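Local atomic coordinates of metalloregulator ScaR (Streptococcus gordonii, PDB entry 3HRS), a protein that probably acts as a manganese-activated, DNA-binding transcriptional repressor of the DtxR/MntR family, working as a homodimer. Residues L8-L11 with Y12-T16; E39-K42 with K43-A46. All coordinates share one frame; numbering follows the deposited sequence.

Contact 1 (L8-L11 with Y12-T16); sequences LKCL and YELGT
E13 N bonds to K9 O at 2.9 Å and L14 N to C10 O at 2.6 Å, carrying the i-to-i+4 ladder to the C-terminal end of helix 4-13, the first helix of the N-terminal DNA-binding domain. Y12 N, bonded to L8 O at 2.8 Å, is shared with K9 O through a weak second bond. The chain then leaves the helix in a type I beta turn from E13 to T16, where E13 O accepts both T16 N and T16 OG1, the hydroxyl at 2.6 Å.

Among the side chains, E13 sets its carboxylate against the methylenes of K9, not against its ammonium. OE1 of E13 lies 3.4 Å from K9 CD, whereas the oppositely charged K9 NZ stays 4.7 Å from OE1, not in contact. The bends at chi2, chi3 and chi4 turn NZ away from the carboxylate. On the buried flank, C10 SG touches L14 CD2 at 4.1 Å.

The K9 side chain lies about 6 Å from that of D159, a zinc ligand that holds no metal in this chain. C10 and L14 pack on L29 of helix 23-30, L11 reaches helix 34-46, and K9 and E13 touch Y72 of helix 62-84.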
loop_
_atom_site.group_PDB
_atom_site.type_symbol
_atom_site.label_atom_id
_atom_site.label_comp_id
_atom_site.label_asym_id
_atom_site.label_seq_id
_atom_site.Cartn_x
_atom_site.Cartn_y
_atom_site.Cartn_z
ATOM N N LEU A 8 20.089 9.209 1.777
ATOM C CA LEU A 8 20.084 9.817 3.105
ATOM C C LEU A 8 20.064 8.744 4.160
ATOM O O LEU A 8 20.716 8.897 5.192
ATOM C CB LEU A 8 18.878 10.735 3.326
ATOM C CG LEU A 8 19.096 12.248 3.247
ATOM C CD1 LEU A 8 18.013 12.920 4.059
ATOM C CD2 LEU A 8 20.474 12.667 3.759
ATOM N N LYS A 9 19.309 7.668 3.922
ATOM C CA LYS A 9 19.293 6.570 4.883
ATOM C C LYS A 9 20.734 6.087 5.019
ATOM O O LYS A 9 21.306 6.109 6.111
ATOM C CB LYS A 9 18.388 5.435 4.424
ATOM C CG LYS A 9 17.737 4.657 5.556
ATOM C CD LYS A 9 18.576 3.468 6.012
ATOM C CE LYS A 9 18.248 2.211 5.210
ATOM N NZ LYS A 9 16.998 1.499 5.640
ATOM N N CYS A 10 21.317 5.681 3.893
ATOM C CA CYS A 10 22.701 5.233 3.848
ATOM C C CYS A 10 23.638 6.176 4.625
ATOM O O CYS A 10 24.158 5.830 5.679
ATOM C CB CYS A 10 23.149 5.088 2.391
ATOM S SG CYS A 10 24.936 4.935 2.160
ATOM N N LEU A 11 23.834 7.371 4.102
ATOM C CA LEU A 11 24.651 8.373 4.758
ATOM C C LEU A 11 24.359 8.473 6.238
ATOM O O LEU A 11 25.250 8.746 7.040
ATOM C CB LEU A 11 24.380 9.731 4.120
ATOM C CG LEU A 11 24.917 9.746 2.705
ATOM C CD1 LEU A 11 24.189 10.785 1.898
ATOM C CD2 LEU A 11 26.395 10.031 2.785
ATOM N N TYR A 12 23.094 8.304 6.592
ATOM C CA TYR A 12 22.684 8.496 7.964
ATOM C C TYR A 12 23.316 7.424 8.816
ATOM O O TYR A 12 23.989 7.731 9.794
ATOM C CB TYR A 12 21.175 8.419 8.091
ATOM C CG TYR A 12 20.719 8.414 9.521
ATOM C CD1 TYR A 12 20.247 7.240 10.129
ATOM C CD2 TYR A 12 20.782 9.577 10.279
ATOM C CE1 TYR A 12 19.834 7.240 11.447
ATOM C CE2 TYR A 12 20.378 9.585 11.597
ATOM C CZ TYR A 12 19.904 8.421 12.180
ATOM O OH TYR A 12 19.511 8.465 13.499
ATOM N N GLU A 13 23.101 6.166 8.434
ATOM C CA GLU A 13 23.704 5.046 9.139
ATOM C C GLU A 13 25.214 5.010 8.934
ATOM O O GLU A 13 25.951 4.503 9.783
ATOM C CB GLU A 13 23.054 3.701 8.759
ATOM C CG GLU A 13 22.814 3.463 7.281
ATOM C CD GLU A 13 21.744 2.392 7.037
ATOM O OE1 GLU A 13 20.989 2.082 7.991
ATOM O OE2 GLU A 13 21.655 1.863 5.903
ATOM N N LEU A 14 25.673 5.566 7.820
ATOM C CA LEU A 14 27.100 5.577 7.513
ATOM C C LEU A 14 27.857 6.496 8.460
ATOM O O LEU A 14 29.081 6.575 8.417
ATOM C CB LEU A 14 27.339 6.011 6.070
ATOM C CG LEU A 14 28.692 5.639 5.482
ATOM C CD1 LEU A 14 29.153 4.351 6.094
ATOM C CD2 LEU A 14 28.600 5.505 3.976
ATOM N N GLY A 15 27.118 7.180 9.326
ATOM C CA GLY A 15 27.709 8.117 10.260
ATOM C C GLY A 15 27.395 7.797 11.702
ATOM O O GLY A 15 27.751 8.566 12.594
ATOM N N THR A 16 26.708 6.680 11.941
ATOM C CA THR A 16 26.570 6.169 13.299
ATOM C C THR A 16 27.882 5.490 13.635
ATOM O O THR A 16 28.162 5.187 14.793
ATOM C CB THR A 16 25.417 5.163 13.446
ATOM O OG1 THR A 16 25.401 4.288 12.312
ATOM C CG2 THR A 16 24.080 5.884 13.556
#

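Contact 2 (E39-K42 with K43-A46); sequences EMMK and KLLA. With SO4 (sulfate ion), chain E.
M40 and M41 both send their terminal methyls to L44, and this apolar group is the main side-chain contact within the turn. M40 CE touches both branches of the leucine and is nearest CD1 of L44, at 3.3 Å, while M41 CE meets CD2 alone of the two, 3.4 Å from that atom of L44. Each methionine chain is bent at chi2 and chi3, which turns its methyl back toward the leucine although the two side chains leave the backbone differently: CG of M40 is anti to the backbone N (chi1 -177°), and that of M41 is anti to the carbonyl carbon. More loosely, M41 CB meets L45 CD2 at 4.1 Å.

Backbone hydrogen bonds carry the helix through the same residues: L44 N to M40 O (2.7 Å), L45 N to M41 O (2.5 Å) and A46 N to K42 O (2.8 Å). K43 N to E39 O is weak.

The charged contact belongs to K43. Its fully extended chain runs past M40 CE and places NZ 3.4 Å from O2 of a sulfate ion, a weak bond; K4 N also binds this anion, which probably came from the crystallisation liquor.

Buried methionines and leucine on one face, with E39, K42 and K43 exposed, make an amphipathic helix, consistent with the recognition helix of the winged helix-turn-helix in DtxR/MntR repressors.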
loop_
_atom_site.group_PDB
_atom_site.type_symbol
_atom_site.label_atom_id
_atom_site.label_comp_id
_atom_site.label_asym_id
_atom_site.label_seq_id
_atom_site.Cartn_x
_atom_site.Cartn_y
_atom_site.Cartn_z
ATOM N N GLU A 39 26.667 13.267 -8.499
ATOM C CA GLU A 39 25.440 13.916 -8.933
ATOM C C GLU A 39 24.378 13.985 -7.839
ATOM O O GLU A 39 23.611 14.943 -7.769
ATOM C CB GLU A 39 24.884 13.227 -10.183
ATOM C CG GLU A 39 25.337 13.894 -11.472
ATOM C CD GLU A 39 24.940 15.368 -11.517
ATOM O OE1 GLU A 39 25.830 16.232 -11.333
ATOM O OE2 GLU A 39 23.735 15.661 -11.723
ATOM N N MET A 40 24.342 12.971 -6.987
ATOM C CA MET A 40 23.336 12.887 -5.936
ATOM C C MET A 40 23.686 13.833 -4.791
ATOM O O MET A 40 22.852 14.607 -4.335
ATOM C CB MET A 40 23.225 11.440 -5.450
ATOM C CG MET A 40 22.173 11.183 -4.397
ATOM S SD MET A 40 20.497 11.567 -4.914
ATOM C CE MET A 40 20.253 13.041 -3.961
ATOM N N MET A 41 24.928 13.777 -4.333
ATOM C CA MET A 41 25.385 14.708 -3.314
ATOM C C MET A 41 25.122 16.157 -3.742
ATOM O O MET A 41 24.616 16.951 -2.947
ATOM C CB MET A 41 26.866 14.488 -2.999
ATOM C CG MET A 41 27.220 13.087 -2.526
ATOM S SD MET A 41 26.341 12.604 -1.028
ATOM C CE MET A 41 24.937 11.786 -1.751
ATOM N N LYS A 42 25.456 16.507 -4.984
ATOM C CA LYS A 42 25.164 17.852 -5.484
ATOM C C LYS A 42 23.723 18.229 -5.144
ATOM O O LYS A 42 23.470 19.310 -4.579
ATOM C CB LYS A 42 25.388 17.967 -7.001
ATOM C CG LYS A 42 26.724 18.604 -7.420
ATOM C CD LYS A 42 26.615 19.282 -8.805
ATOM C CE LYS A 42 27.747 20.303 -9.054
ATOM N NZ LYS A 42 27.539 21.140 -10.282
ATOM N N LYS A 43 22.798 17.324 -5.478
ATOM C CA LYS A 43 21.366 17.522 -5.246
ATOM C C LYS A 43 21.072 17.605 -3.746
ATOM O O LYS A 43 20.388 18.541 -3.286
ATOM C CB LYS A 43 20.555 16.385 -5.887
ATOM C CG LYS A 43 19.035 16.487 -5.697
ATOM C CD LYS A 43 18.302 15.360 -6.432
ATOM C CE LYS A 43 16.775 15.457 -6.280
ATOM N NZ LYS A 43 16.057 14.319 -6.948
ATOM N N LEU A 44 21.597 16.624 -3.002
ATOM C CA LEU A 44 21.513 16.594 -1.540
ATOM C C LEU A 44 22.086 17.869 -0.913
ATOM O O LEU A 44 21.475 18.444 -0.010
ATOM C CB LEU A 44 22.199 15.341 -0.977
ATOM C CG LEU A 44 21.308 14.193 -0.487
ATOM C CD1 LEU A 44 19.862 14.313 -0.938
ATOM C CD2 LEU A 44 21.861 12.830 -0.860
ATOM N N LEU A 45 23.241 18.332 -1.381
ATOM C CA LEU A 45 23.724 19.637 -0.914
ATOM C C LEU A 45 22.714 20.732 -1.240
ATOM O O LEU A 45 22.348 21.521 -0.378
ATOM C CB LEU A 45 25.058 20.001 -1.541
ATOM C CG LEU A 45 26.353 19.570 -0.885
ATOM C CD1 LEU A 45 26.172 19.485 0.616
ATOM C CD2 LEU A 45 26.771 18.247 -1.456
ATOM N N ALA A 46 22.274 20.780 -2.493
ATOM C CA ALA A 46 21.412 21.866 -2.940
ATOM C C ALA A 46 20.102 21.905 -2.175
ATOM O O ALA A 46 19.548 22.980 -1.956
ATOM C CB ALA A 46 21.144 21.761 -4.423
HETATM S S SO4 E . 13.543 11.406 -5.875
HETATM O O1 SO4 E . 12.898 10.197 -5.361
HETATM O O2 SO4 E . 14.994 11.233 -5.972
HETATM O O3 SO4 E . 13.021 11.693 -7.208
HETATM O O4 SO4 E . 13.226 12.516 -4.979
#

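How the contacts relate
Both contacts belong to the N-terminal DNA-binding region, contact 1 at the end of helix 4-13 and contact 2 at the end of helix 34-46, with helix 23-30 between them in sequence. Their centres are about 15 Å apart, yet they share a hydrophobic boundary: L11 CD1 of contact 1 lies 3.9 Å from M41 CE of contact 2 and also packs against L44. Helix 4-13 thus packs against the inner face of helix 34-46, the probable recognition helix, and so probably joins it to the part of the chain beside helix 62-84. Contact 1 lies nearer the centre of the chain, whereas contact 2 lies farther out, next to strand 50-53.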